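Local coordinates for protein amine oxidase (Emericella nidulans, PDB 3PGB) that probably oxidises primary amines to aldehydes as a copper amine oxidase, using a copper ion and a topaquinone cofactor made from one of its own tyrosines, at residues V329-P333 / P422-S426; Y419-S423 / C446-F450. All coordinates share one frame. Residue numbers count along the deposited sequence, not the author numbering.

Contact 1. Residues V329-P333 / P422-S426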
ATOM      1  N   VAL A 329      -7.521 -17.906  11.779  1.00 19.44           N
ATOM      2  CA  VAL A 329      -8.718 -17.135  12.045  1.00 19.54           C
ATOM      3  C   VAL A 329      -8.426 -16.153  13.171  1.00 19.46           C
ATOM      4  O   VAL A 329      -7.836 -16.518  14.191  1.00 19.46           O
ATOM      5  CB  VAL A 329      -9.929 -18.060  12.379  1.00 19.64           C
ATOM      6  CG1 VAL A 329      -9.788 -18.691  13.764  1.00 19.36           C
ATOM      7  CG2 VAL A 329     -11.231 -17.291  12.263  1.00 19.95           C
ATOM      8  N   MET A 330      -8.805 -14.896  12.946  1.00 19.50           N
ATOM      9  CA  MET A 330      -8.652 -13.836  13.937  1.00 19.44           C
ATOM     10  C   MET A 330      -9.778 -13.996  14.943  1.00 19.09           C
ATOM     11  O   MET A 330     -10.932 -14.162  14.556  1.00 18.96           O
ATOM     12  CB  MET A 330      -8.715 -12.461  13.255  1.00 19.48           C
ATOM     13  CG  MET A 330      -8.307 -11.270  14.129  1.00 20.11           C
ATOM     14  SD  MET A 330      -6.541 -11.149  14.512  1.00 22.36           S
ATOM     15  CE  MET A 330      -5.909 -10.218  13.122  1.00 20.57           C
ATOM     16  N   ILE A 331      -9.430 -13.985  16.228  1.00 18.77           N
ATOM     17  CA  ILE A 331     -10.420 -14.041  17.306  1.00 18.71           C
ATOM     18  C   ILE A 331     -10.179 -12.886  18.290  1.00 18.49           C
ATOM     19  O   ILE A 331      -9.098 -12.292  18.297  1.00 18.41           O
ATOM     20  CB  ILE A 331     -10.433 -15.434  18.020  1.00 18.78           C
ATOM     21  CG1 ILE A 331      -9.115 -15.724  18.750  1.00 18.85           C
ATOM     22  CG2 ILE A 331     -10.706 -16.541  17.012  1.00 18.89           C
ATOM     23  CD1 ILE A 331      -9.175 -15.473  20.219  1.00 19.63           C
ATOM     24  N   ALA A 332     -11.194 -12.554  19.087  1.00 18.10           N
ATOM     25  CA  ALA A 332     -11.114 -11.430  20.024  1.00 17.89           C
ATOM     26  C   ALA A 332     -11.351 -11.930  21.445  1.00 17.93           C
ATOM     27  O   ALA A 332     -12.470 -11.859  21.943  1.00 17.74           O
ATOM     28  CB  ALA A 332     -12.132 -10.360  19.658  1.00 17.59           C
ATOM     29  N   PRO A 333     -10.291 -12.428  22.109  1.00 18.21           N
ATOM     30  CA  PRO A 333     -10.400 -13.052  23.433  1.00 18.25           C
ATOM     31  C   PRO A 333     -11.137 -12.218  24.473  1.00 18.07           C
ATOM     32  O   PRO A 333     -11.902 -12.774  25.259  1.00 18.24           O
ATOM     33  CB  PRO A 333      -8.943 -13.236  23.862  1.00 18.47           C
ATOM     34  CG  PRO A 333      -8.172 -13.270  22.598  1.00 18.83           C
ATOM     35  CD  PRO A 333      -8.894 -12.387  21.639  1.00 18.36           C
ATOM     36  N   PRO A 422     -14.060  -9.697  10.054  1.00 17.92           N
ATOM     37  CA  PRO A 422     -13.898 -10.753  11.050  1.00 18.03           C
ATOM     38  C   PRO A 422     -15.202 -11.112  11.770  1.00 18.20           C
ATOM     39  O   PRO A 422     -16.109 -10.281  11.887  1.00 18.18           O
ATOM     40  CB  PRO A 422     -12.892 -10.155  12.032  1.00 18.12           C
ATOM     41  CG  PRO A 422     -12.085  -9.215  11.206  1.00 17.92           C
ATOM     42  CD  PRO A 422     -13.052  -8.632  10.216  1.00 17.89           C
ATOM     43  N   SER A 423     -15.276 -12.353  12.237  1.00 18.35           N
ATOM     44  CA  SER A 423     -16.473 -12.903  12.875  1.00 18.62           C
ATOM     45  C   SER A 423     -16.898 -12.182  14.164  1.00 18.56           C
ATOM     46  O   SER A 423     -18.083 -12.119  14.477  1.00 18.46           O
ATOM     47  CB  SER A 423     -16.239 -14.392  13.171  1.00 18.80           C
ATOM     48  OG  SER A 423     -14.952 -14.595  13.750  1.00 19.25           O
ATOM     49  N   TYR A 424     -15.925 -11.651  14.898  1.00 18.84           N
ATOM     50  CA  TYR A 424     -16.175 -10.964  16.175  1.00 19.16           C
ATOM     51  C   TYR A 424     -16.516  -9.474  16.023  1.00 19.43           C
ATOM     52  O   TYR A 424     -16.758  -8.789  17.022  1.00 19.48           O
ATOM     53  CB  TYR A 424     -14.963 -11.107  17.102  1.00 19.20           C
ATOM     54  CG  TYR A 424     -13.693 -10.533  16.518  1.00 19.64           C
ATOM     55  CD1 TYR A 424     -13.365  -9.195  16.695  1.00 20.11           C
ATOM     56  CD2 TYR A 424     -12.828 -11.329  15.770  1.00 20.55           C
ATOM     57  CE1 TYR A 424     -12.204  -8.670  16.151  1.00 20.62           C
ATOM     58  CE2 TYR A 424     -11.665 -10.810  15.218  1.00 20.22           C
ATOM     59  CZ  TYR A 424     -11.362  -9.485  15.412  1.00 20.30           C
ATOM     60  OH  TYR A 424     -10.216  -8.962  14.875  1.00 20.98           O
ATOM     61  N   ALA A 425     -16.516  -8.969  14.790  1.00 19.57           N
ATOM     62  CA  ALA A 425     -16.872  -7.579  14.523  1.00 19.98           C
ATOM     63  C   ALA A 425     -18.284  -7.267  15.020  1.00 20.45           C
ATOM     64  O   ALA A 425     -19.163  -8.125  14.977  1.00 20.39           O
ATOM     65  CB  ALA A 425     -16.775  -7.292  13.032  1.00 19.86           C
ATOM     66  N   SER A 426     -18.495  -6.048  15.510  1.00 21.01           N
ATOM     67  CA  SER A 426     -19.851  -5.580  15.771  1.00 21.55           C
ATOM     68  C   SER A 426     -20.391  -5.006  14.463  1.00 21.90           C
ATOM     69  O   SER A 426     -19.640  -4.463  13.659  1.00 21.54           O
ATOM     70  CB  SER A 426     -19.906  -4.568  16.922  1.00 21.49           C
ATOM     71  OG  SER A 426     -19.308  -3.337  16.581  1.00 21.85           O
TER
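A single tyrosine can carry most of a contact when a tight turn presents its ring to a passing strand, and Val329-Pro333 against Pro422-Ser426 is a case in point. Val329 opens the strand 329-331 with its CA-to-CB bond sideways to the turn; it packs on Leu763 of its own chain and on Ile331 of the second subunit. At Met330 the side chain sets out toward Tyr424, its CG 3.1 Å from Tyr424 OH and 3.6 Å from Tyr424 CE2, and then bends away to Phe450. Its carbonyl oxygen lies near the plane of the tyrosine ring, at the edge. The ring stands on a type I beta turn from Pro422 to Ala425, closed by Ala425 N donating to Pro422 O at 3.2 Å, and its hydroxyl is hydrogen-bonded to the carbonyl of Glu449. Strand 329-331 pairs antiparallel with a strand of the second subunit, forming a beta ladder across the dimer interface of this copper amine oxidase, and the turn packs beside that junction. Ile331 points its CA-to-CB bond away from the turn and packs on Leu763 of both subunits, but its CA still comes within 3.9 Å of Tyr424 CD2. Ala332, just past the strand, makes the CH-pi contact: its CB sits over one face of the Tyr424 ring, 3.7 Å from the centroid. By Pro333 the chain has left the ring and packs on Leu763 of the second subunit.

Contact 2. Residues Y419-S423 / C446-F450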
ATOM      1  N   TYR A 419     -16.325 -13.201   6.603  1.00 18.45           N
ATOM      2  CA  TYR A 419     -15.706 -13.108   5.285  1.00 18.44           C
ATOM      3  C   TYR A 419     -15.441 -11.657   4.897  1.00 18.19           C
ATOM      4  O   TYR A 419     -14.298 -11.278   4.664  1.00 18.21           O
ATOM      5  CB  TYR A 419     -16.567 -13.830   4.239  1.00 18.58           C
ATOM      6  CG  TYR A 419     -16.468 -15.339   4.355  1.00 19.28           C
ATOM      7  CD1 TYR A 419     -17.089 -16.015   5.400  1.00 19.90           C
ATOM      8  CD2 TYR A 419     -15.729 -16.089   3.442  1.00 20.15           C
ATOM      9  CE1 TYR A 419     -16.990 -17.393   5.525  1.00 20.02           C
ATOM     10  CE2 TYR A 419     -15.628 -17.474   3.559  1.00 20.06           C
ATOM     11  CZ  TYR A 419     -16.264 -18.115   4.606  1.00 20.12           C
ATOM     12  OH  TYR A 419     -16.176 -19.481   4.750  1.00 21.17           O
ATOM     13  N   ASP A 420     -16.493 -10.848   4.840  1.00 18.07           N
ATOM     14  CA  ASP A 420     -16.353  -9.418   4.571  1.00 17.84           C
ATOM     15  C   ASP A 420     -15.643  -8.704   5.718  1.00 17.94           C
ATOM     16  O   ASP A 420     -14.888  -7.768   5.485  1.00 17.84           O
ATOM     17  CB  ASP A 420     -17.723  -8.781   4.330  1.00 17.84           C
ATOM     18  CG  ASP A 420     -18.283  -9.101   2.954  1.00 17.42           C
ATOM     19  OD1 ASP A 420     -17.532  -8.981   1.963  1.00 17.07           O
ATOM     20  OD2 ASP A 420     -19.473  -9.461   2.859  1.00 15.78           O
ATOM     21  N   CYS A 421     -15.918  -9.132   6.950  1.00 17.94           N
ATOM     22  CA  CYS A 421     -15.204  -8.654   8.137  1.00 18.20           C
ATOM     23  C   CYS A 421     -14.937  -9.856   9.050  1.00 17.95           C
ATOM     24  O   CYS A 421     -15.518 -10.917   8.852  1.00 17.94           O
ATOM     25  CB  CYS A 421     -16.022  -7.598   8.899  1.00 18.20           C
ATOM     26  SG  CYS A 421     -16.989  -6.440   7.876  1.00 19.94           S
ATOM     27  N   PRO A 422     -14.060  -9.697  10.054  1.00 17.92           N
ATOM     28  CA  PRO A 422     -13.898 -10.753  11.050  1.00 18.03           C
ATOM     29  C   PRO A 422     -15.202 -11.112  11.770  1.00 18.20           C
ATOM     30  O   PRO A 422     -16.109 -10.281  11.887  1.00 18.18           O
ATOM     31  CB  PRO A 422     -12.892 -10.155  12.032  1.00 18.12           C
ATOM     32  CG  PRO A 422     -12.085  -9.215  11.206  1.00 17.92           C
ATOM     33  CD  PRO A 422     -13.052  -8.632  10.216  1.00 17.89           C
ATOM     34  N   SER A 423     -15.276 -12.353  12.237  1.00 18.35           N
ATOM     35  CA  SER A 423     -16.473 -12.903  12.875  1.00 18.62           C
ATOM     36  C   SER A 423     -16.898 -12.182  14.164  1.00 18.56           C
ATOM     37  O   SER A 423     -18.083 -12.119  14.477  1.00 18.46           O
ATOM     38  CB  SER A 423     -16.239 -14.392  13.171  1.00 18.80           C
ATOM     39  OG  SER A 423     -14.952 -14.595  13.750  1.00 19.25           O
ATOM     40  N   CYS A 446     -19.652  -2.692   9.509  1.00 17.69           N
ATOM     41  CA  CYS A 446     -18.961  -3.465  10.529  1.00 17.20           C
ATOM     42  C   CYS A 446     -17.862  -2.647  11.196  1.00 16.70           C
ATOM     43  O   CYS A 446     -17.311  -1.705  10.611  1.00 16.72           O
ATOM     44  CB  CYS A 446     -18.429  -4.787   9.961  1.00 17.28           C
ATOM     45  SG  CYS A 446     -16.990  -4.679   8.907  1.00 17.21           S
ATOM     46  N   LEU A 447     -17.588  -3.000  12.446  1.00 15.91           N
ATOM     47  CA  LEU A 447     -16.599  -2.324  13.263  1.00 15.36           C
ATOM     48  C   LEU A 447     -15.753  -3.412  13.885  1.00 14.83           C
ATOM     49  O   LEU A 447     -16.297  -4.387  14.400  1.00 14.73           O
ATOM     50  CB  LEU A 447     -17.281  -1.514  14.370  1.00 15.44           C
ATOM     51  CG  LEU A 447     -18.126  -0.302  13.972  1.00 15.60           C
ATOM     52  CD1 LEU A 447     -18.878   0.243  15.173  1.00 14.86           C
ATOM     53  CD2 LEU A 447     -17.245   0.781  13.350  1.00 15.93           C
ATOM     54  N   PHE A 448     -14.435  -3.262  13.849  1.00 14.26           N
ATOM     55  CA  PHE A 448     -13.576  -4.249  14.475  1.00 14.11           C
ATOM     56  C   PHE A 448     -12.148  -3.786  14.685  1.00 13.99           C
ATOM     57  O   PHE A 448     -11.600  -3.011  13.898  1.00 13.78           O
ATOM     58  CB  PHE A 448     -13.560  -5.546  13.654  1.00 14.22           C
ATOM     59  CG  PHE A 448     -13.069  -5.369  12.247  1.00 14.34           C
ATOM     60  CD1 PHE A 448     -13.935  -4.971  11.240  1.00 14.50           C
ATOM     61  CD2 PHE A 448     -11.737  -5.604  11.927  1.00 14.35           C
ATOM     62  CE1 PHE A 448     -13.485  -4.812   9.939  1.00 14.31           C
ATOM     63  CE2 PHE A 448     -11.283  -5.444  10.628  1.00 14.49           C
ATOM     64  CZ  PHE A 448     -12.158  -5.048   9.634  1.00 14.20           C
ATOM     65  N   GLU A 449     -11.554  -4.291  15.761  1.00 13.95           N
ATOM     66  CA  GLU A 449     -10.112  -4.237  15.937  1.00 14.00           C
ATOM     67  C   GLU A 449      -9.450  -5.345  15.116  1.00 14.04           C
ATOM     68  O   GLU A 449     -10.055  -6.383  14.842  1.00 13.97           O
ATOM     69  CB  GLU A 449      -9.738  -4.400  17.405  1.00 13.94           C
ATOM     70  CG  GLU A 449      -9.929  -3.161  18.237  1.00 13.93           C
ATOM     71  CD  GLU A 449      -9.158  -3.249  19.534  1.00 14.11           C
ATOM     72  OE1 GLU A 449      -9.253  -4.303  20.194  1.00 14.73           O
ATOM     73  OE2 GLU A 449      -8.444  -2.286  19.886  1.00 12.59           O
ATOM     74  N   PHE A 450      -8.202  -5.121  14.732  1.00 14.20           N
ATOM     75  CA  PHE A 450      -7.456  -6.113  13.972  1.00 14.58           C
ATOM     76  C   PHE A 450      -5.986  -5.992  14.313  1.00 14.73           C
ATOM     77  O   PHE A 450      -5.415  -4.911  14.225  1.00 14.95           O
ATOM     78  CB  PHE A 450      -7.682  -5.914  12.468  1.00 14.56           C
ATOM     79  CG  PHE A 450      -7.239  -7.075  11.629  1.00 14.20           C
ATOM     80  CD1 PHE A 450      -8.125  -8.097  11.312  1.00 13.74           C
ATOM     81  CD2 PHE A 450      -5.935  -7.148  11.157  1.00 14.14           C
ATOM     82  CE1 PHE A 450      -7.716  -9.174  10.539  1.00 13.60           C
ATOM     83  CE2 PHE A 450      -5.518  -8.226  10.380  1.00 13.19           C
ATOM     84  CZ  PHE A 450      -6.408  -9.234  10.070  1.00 13.12           C
TER
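Where a loop must lie against a sheet without joining it, a covalent bond and a few apolar contacts can do the work of backbone pairing. The covalent part here is the disulfide between Cys421 and Cys446, with the two SG atoms 2.0 Å apart and a chi3 of -90°, close to the value preferred by an unstrained bridge. It ties the loop 419-423 to the strand residues 446-450, whose backbones stay apart: the CA atoms of Cys421 and Cys446 are 6.8 Å from each other.

Aromatic contacts come next. Pro422 lays its CD almost squarely over the face of the Phe448 ring, 3.5 Å from the centroid and 5° off the normal, a well-formed CH-pi interaction. Cys421 SG approaches the same ring obliquely, 5.5 Å from its centroid, as a sulfur-aromatic contact.

Apolar packing fills in the remainder. Cys421 CB lies 3.9 Å from Phe448 CE1, while Pro422 CG reaches the edge of the next aromatic ring, 4.1 Å from Phe450 CD1. Cys446, Phe448 and Phe450 all direct their CA-to-CB bonds toward the loop, as every second residue of an extended strand can, whereas Leu447 and Glu449 face away.

Asp420 of the loop forms a salt bridge with Arg458 of the second subunit. The strand segment belongs to the long strand 437-451 of the large sheet in the enzyme domain, which lies between strands 426-434 and 464-479 and pairs antiparallel with both, and the loop leads into strand 426-434.

Contacts 1 and 2 show how one short loop can serve two partners in succession. Their centres are 6 Å apart; their segments overlap at Pro422 and Ser423, the first packing in contact 2, the second in contact 1. Along the chain, 329-333 comes first, then the loop 419-426, then 446-450, reached through the antiparallel pair of strands 426-434 and 437-451. The two contacts also meet directly: Met330 CE is 3.2 Å from Phe450 CZ, and Ser426 O lies 2.8 Å from Leu447 N, a probable hydrogen bond where the loop enters the sheet. Both touch the second subunit, so in this dimer the disulfide-tied loop links the enzyme domain's large sheet to the intersubunit strand.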